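Local coordinates for protein 6-phosphogluconate dehydratase (Shewanella oneidensis, PDB 2GP4) that probably catalyses the dehydration of 6-phosphogluconate in the Entner-Doudoroff pathway, and is seen here as the apo form without its iron-sulfur cluster, at residues A362-N365 / H366-A369; G371-A374 / F375-K378. One frame throughout, in Å; residues are numbered along the deposited sequence.

Contact 1 of 2, residues A362-N365 / H366-A369; sequences ADIN and HFHA
The peptide N-H groups of Phe367, His368 and Ala369 reach back one turn to the carbonyls of Asp363, Ile364 and Asn365, so that 362-365 and 366-369 form the opening of the helix 364-370. The bond from Phe367 N to Asp363 O measures 3.0 Å, and that from Ala369 N to Asn365 O is 2.9 Å. Asp363 stands at the N-cap, where its side chain accepts from His366 N: OD1 lies 3.0 Å from that nitrogen, with an N-H...O angle of 153°. The donor arrives on the anti side of the carboxylate and 34° out of its plane. Asp363 CG sits between its backbone N and carbonyl carbon (chi1 59°), which turns the carboxylate forward to the N-H of the first turn.

His366 CG, by contrast, is anti to the backbone N, and the ring is laid back against the residue before the cap: Ala362 CB is 3.6 Å from His366 CD2, approaching obliquely. The His366 side chain also touches Asp423, in a loop. On another side of the turn, Ile364 CD1 meets Phe367 CD2 at 4.2 Å, a loose apolar touch, while Ile364 O lies in the plane of the phenyl ring at its edge. The His368 ring meets that of Phe266 with the two planes nearly parallel.

Chemically, one carboxylate oxygen supplies an acceptor to an N-H of the first turn, as an N-cap does, and a negative charge at this end would probably interact favourably with the helix dipole.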
loop_
_atom_site.group_PDB
_atom_site.type_symbol
_atom_site.label_atom_id
_atom_site.label_comp_id
_atom_site.label_asym_id
_atom_site.label_seq_id
_atom_site.Cartn_x
_atom_site.Cartn_y
_atom_site.Cartn_z
ATOM N N ALA A 362 18.510 -5.179 4.684
ATOM C CA ALA A 362 17.876 -6.465 4.948
ATOM C C ALA A 362 16.659 -6.706 4.063
ATOM O O ALA A 362 15.738 -5.892 4.027
ATOM C CB ALA A 362 17.496 -6.572 6.406
ATOM N N ASP A 363 16.664 -7.831 3.355
ATOM C CA ASP A 363 15.548 -8.197 2.489
ATOM C C ASP A 363 14.405 -8.838 3.280
ATOM O O ASP A 363 14.468 -8.944 4.508
ATOM C CB ASP A 363 16.016 -9.105 1.333
ATOM C CG ASP A 363 16.667 -10.403 1.814
ATOM O OD1 ASP A 363 16.018 -11.191 2.536
ATOM O OD2 ASP A 363 17.832 -10.652 1.438
ATOM N N ILE A 364 13.368 -9.263 2.562
ATOM C CA ILE A 364 12.180 -9.852 3.172
ATOM C C ILE A 364 12.493 -11.158 3.924
ATOM O O ILE A 364 11.977 -11.374 5.018
ATOM C CB ILE A 364 11.009 -10.010 2.136
ATOM C CG1 ILE A 364 9.664 -10.228 2.838
ATOM C CG2 ILE A 364 11.284 -11.107 1.114
ATOM C CD1 ILE A 364 8.999 -8.948 3.309
ATOM N N ASN A 365 13.353 -12.001 3.349
ATOM C CA ASN A 365 13.772 -13.255 3.986
ATOM C C ASN A 365 14.543 -13.035 5.292
ATOM O O ASN A 365 14.410 -13.819 6.236
ATOM C CB ASN A 365 14.595 -14.109 3.015
ATOM C CG ASN A 365 13.792 -14.544 1.794
ATOM O OD1 ASN A 365 12.828 -15.309 1.904
ATOM N ND2 ASN A 365 14.190 -14.058 0.623
ATOM N N HIS A 366 15.340 -11.965 5.326
ATOM C CA HIS A 366 16.067 -11.528 6.519
ATOM C C HIS A 366 15.070 -11.059 7.583
ATOM O O HIS A 366 15.220 -11.370 8.769
ATOM C CB HIS A 366 17.010 -10.374 6.152
ATOM C CG HIS A 366 18.067 -10.085 7.176
ATOM N ND1 HIS A 366 17.888 -10.302 8.526
ATOM C CD2 HIS A 366 19.310 -9.563 7.044
ATOM C CE1 HIS A 366 18.978 -9.942 9.178
ATOM N NE2 HIS A 366 19.856 -9.491 8.303
ATOM N N PHE A 367 14.065 -10.302 7.144
ATOM C CA PHE A 367 12.965 -9.868 7.997
ATOM C C PHE A 367 12.262 -11.067 8.631
ATOM O O PHE A 367 11.995 -11.073 9.835
ATOM C CB PHE A 367 11.976 -9.013 7.193
ATOM C CG PHE A 367 10.668 -8.765 7.888
ATOM C CD1 PHE A 367 10.583 -7.876 8.952
ATOM C CD2 PHE A 367 9.511 -9.410 7.463
ATOM C CE1 PHE A 367 9.368 -7.641 9.592
ATOM C CE2 PHE A 367 8.291 -9.181 8.099
ATOM C CZ PHE A 367 8.223 -8.291 9.164
ATOM N N HIS A 368 11.984 -12.079 7.809
ATOM C CA HIS A 368 11.279 -13.276 8.249
ATOM C C HIS A 368 12.104 -14.110 9.228
ATOM O O HIS A 368 11.583 -14.579 10.231
ATOM C CB HIS A 368 10.848 -14.116 7.048
ATOM C CG HIS A 368 10.168 -15.395 7.422
ATOM N ND1 HIS A 368 10.770 -16.626 7.282
ATOM C CD2 HIS A 368 8.941 -15.633 7.943
ATOM C CE1 HIS A 368 9.939 -17.567 7.694
ATOM N NE2 HIS A 368 8.821 -16.991 8.098
ATOM N N ALA A 369 13.389 -14.278 8.932
ATOM C CA ALA A 369 14.303 -15.006 9.807
ATOM C C ALA A 369 14.505 -14.332 11.174
ATOM O O ALA A 369 14.777 -15.008 12.168
ATOM C CB ALA A 369 15.637 -15.231 9.109
#

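Contact 2 of 2, residues G371-A374 / F375-K378; sequences GGMA and FLIK
A Schellman motif at Gly371 ends one helix, and the chain starts the next, 372-383, almost at once; the contact between 371-374 and 375-378 spans the turn at Gly371 and the beginning of that second helix. Gly371 and Gly372 both have positive phi, and a beta carbon on Gly371 would come tight against Phe375 CB. Gly372 O takes a nearly straight bond from Leu376 N, 3.1 Å long with an N-H...O angle of 172° and the donor in the carbonyl plane. Phe375 N adds a weak second bond to the same oxygen. Ile377 N then binds Met373 O at 2.8 Å, and the next bond, from Lys378 N to Ala374 O, is weak.

Met373, a selenomethionine, carries the side-chain packing. Bends at chi2 (-50°) and chi3 (-68°) curl its chain so that the terminal methyl lies against the following turn. There CE touches Leu376 CD2 at 3.8 Å, the two side chains lying alongside and pointing the same way. Ile377 crosses Met373 at a slant, offering CD1 to the same methyl, with CD1 and Met373 CE also 3.8 Å apart. Its CG1 runs close over Met373 O, at 3.3 Å. With Ile377 cut back to an alanine, the selenomethionine methyl would probably lose its CD1 neighbour on that side and be freer to turn.

Lys378 NZ forms a salt bridge with Asp382 later in its own helix, while Phe375 rests on Leu427 and Leu376 on Thr317, both in loops. Toward the rest of the fold, Met373 and Ile377 face the helix 252-256, both touching Val256, and Met373 also reaches Leu252 and Glu255.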
loop_
_atom_site.group_PDB
_atom_site.type_symbol
_atom_site.label_atom_id
_atom_site.label_comp_id
_atom_site.label_asym_id
_atom_site.label_seq_id
_atom_site.Cartn_x
_atom_site.Cartn_y
_atom_site.Cartn_z
ATOM N N GLY A 371 12.122 -12.843 12.840
ATOM C CA GLY A 371 10.893 -13.022 13.614
ATOM C C GLY A 371 9.662 -12.991 12.733
ATOM O O GLY A 371 8.714 -13.734 12.970
ATOM N N GLY A 372 9.688 -12.118 11.724
ATOM C CA GLY A 372 8.651 -12.046 10.693
ATOM C C GLY A 372 7.307 -11.500 11.137
ATOM O O GLY A 372 7.209 -10.808 12.153
HETATM N N MSE A 373 6.273 -11.815 10.358
HETATM C CA MSE A 373 4.912 -11.363 10.619
HETATM C C MSE A 373 4.331 -11.929 11.913
HETATM O O MSE A 373 3.546 -11.258 12.578
HETATM C CB MSE A 373 3.979 -11.694 9.441
HETATM C CG MSE A 373 4.197 -10.858 8.185
HETATM SE SE MSE A 373 4.254 -8.934 8.517
HETATM C CE MSE A 373 2.398 -8.654 9.045
ATOM N N ALA A 374 4.712 -13.154 12.267
ATOM C CA ALA A 374 4.237 -13.770 13.508
ATOM C C ALA A 374 4.681 -12.983 14.743
ATOM O O ALA A 374 3.933 -12.874 15.719
ATOM C CB ALA A 374 4.683 -15.226 13.604
ATOM N N PHE A 375 5.895 -12.437 14.691
ATOM C CA PHE A 375 6.388 -11.581 15.770
ATOM C C PHE A 375 5.721 -10.206 15.739
ATOM O O PHE A 375 5.225 -9.734 16.759
ATOM C CB PHE A 375 7.914 -11.441 15.719
ATOM C CG PHE A 375 8.468 -10.486 16.735
ATOM C CD1 PHE A 375 8.654 -10.882 18.055
ATOM C CD2 PHE A 375 8.801 -9.187 16.376
ATOM C CE1 PHE A 375 9.166 -10.000 19.001
ATOM C CE2 PHE A 375 9.314 -8.297 17.313
ATOM C CZ PHE A 375 9.500 -8.707 18.632
ATOM N N LEU A 376 5.718 -9.575 14.566
ATOM C CA LEU A 376 5.140 -8.247 14.391
ATOM C C LEU A 376 3.683 -8.218 14.843
ATOM O O LEU A 376 3.261 -7.302 15.546
ATOM C CB LEU A 376 5.220 -7.819 12.923
ATOM C CG LEU A 376 4.945 -6.348 12.615
ATOM C CD1 LEU A 376 6.220 -5.692 12.137
ATOM C CD2 LEU A 376 3.864 -6.226 11.561
ATOM N N ILE A 377 2.926 -9.233 14.433
ATOM C CA ILE A 377 1.498 -9.299 14.730
ATOM C C ILE A 377 1.241 -9.542 16.217
ATOM O O ILE A 377 0.313 -8.970 16.772
ATOM C CB ILE A 377 0.762 -10.301 13.800
ATOM C CG1 ILE A 377 0.657 -9.703 12.389
ATOM C CG2 ILE A 377 -0.624 -10.651 14.333
ATOM C CD1 ILE A 377 0.096 -10.643 11.339
ATOM N N LYS A 378 2.077 -10.350 16.863
ATOM C CA LYS A 378 1.949 -10.566 18.306
ATOM C C LYS A 378 2.184 -9.269 19.087
ATOM O O LYS A 378 1.396 -8.920 19.973
ATOM C CB LYS A 378 2.893 -11.665 18.797
ATOM C CG LYS A 378 2.804 -11.910 20.301
ATOM C CD LYS A 378 3.940 -12.771 20.822
ATOM C CE LYS A 378 3.743 -13.075 22.300
ATOM N NZ LYS A 378 4.097 -11.909 23.145
#

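Overall arrangement
The two contacts come in series along the chain, contact 1 in helix 364-370 and contact 2 at the start of helix 372-383, with centres 12 Å apart. The helices are joined directly through the glycine turn and meet in space as well: Phe367 of contact 1 packs its ring against the backbone of contact 2, with CZ 3.9 Å from Gly372 C. Phe266 is a shared neighbour, touched from contact 1 by Ile364 and His368 and from contact 2 by Met373. Both contacts have their centres about 19 Å from the chain's centre, in the largely alpha-helical N-terminal domain, where they make up two successive short helices joined by a glycine turn.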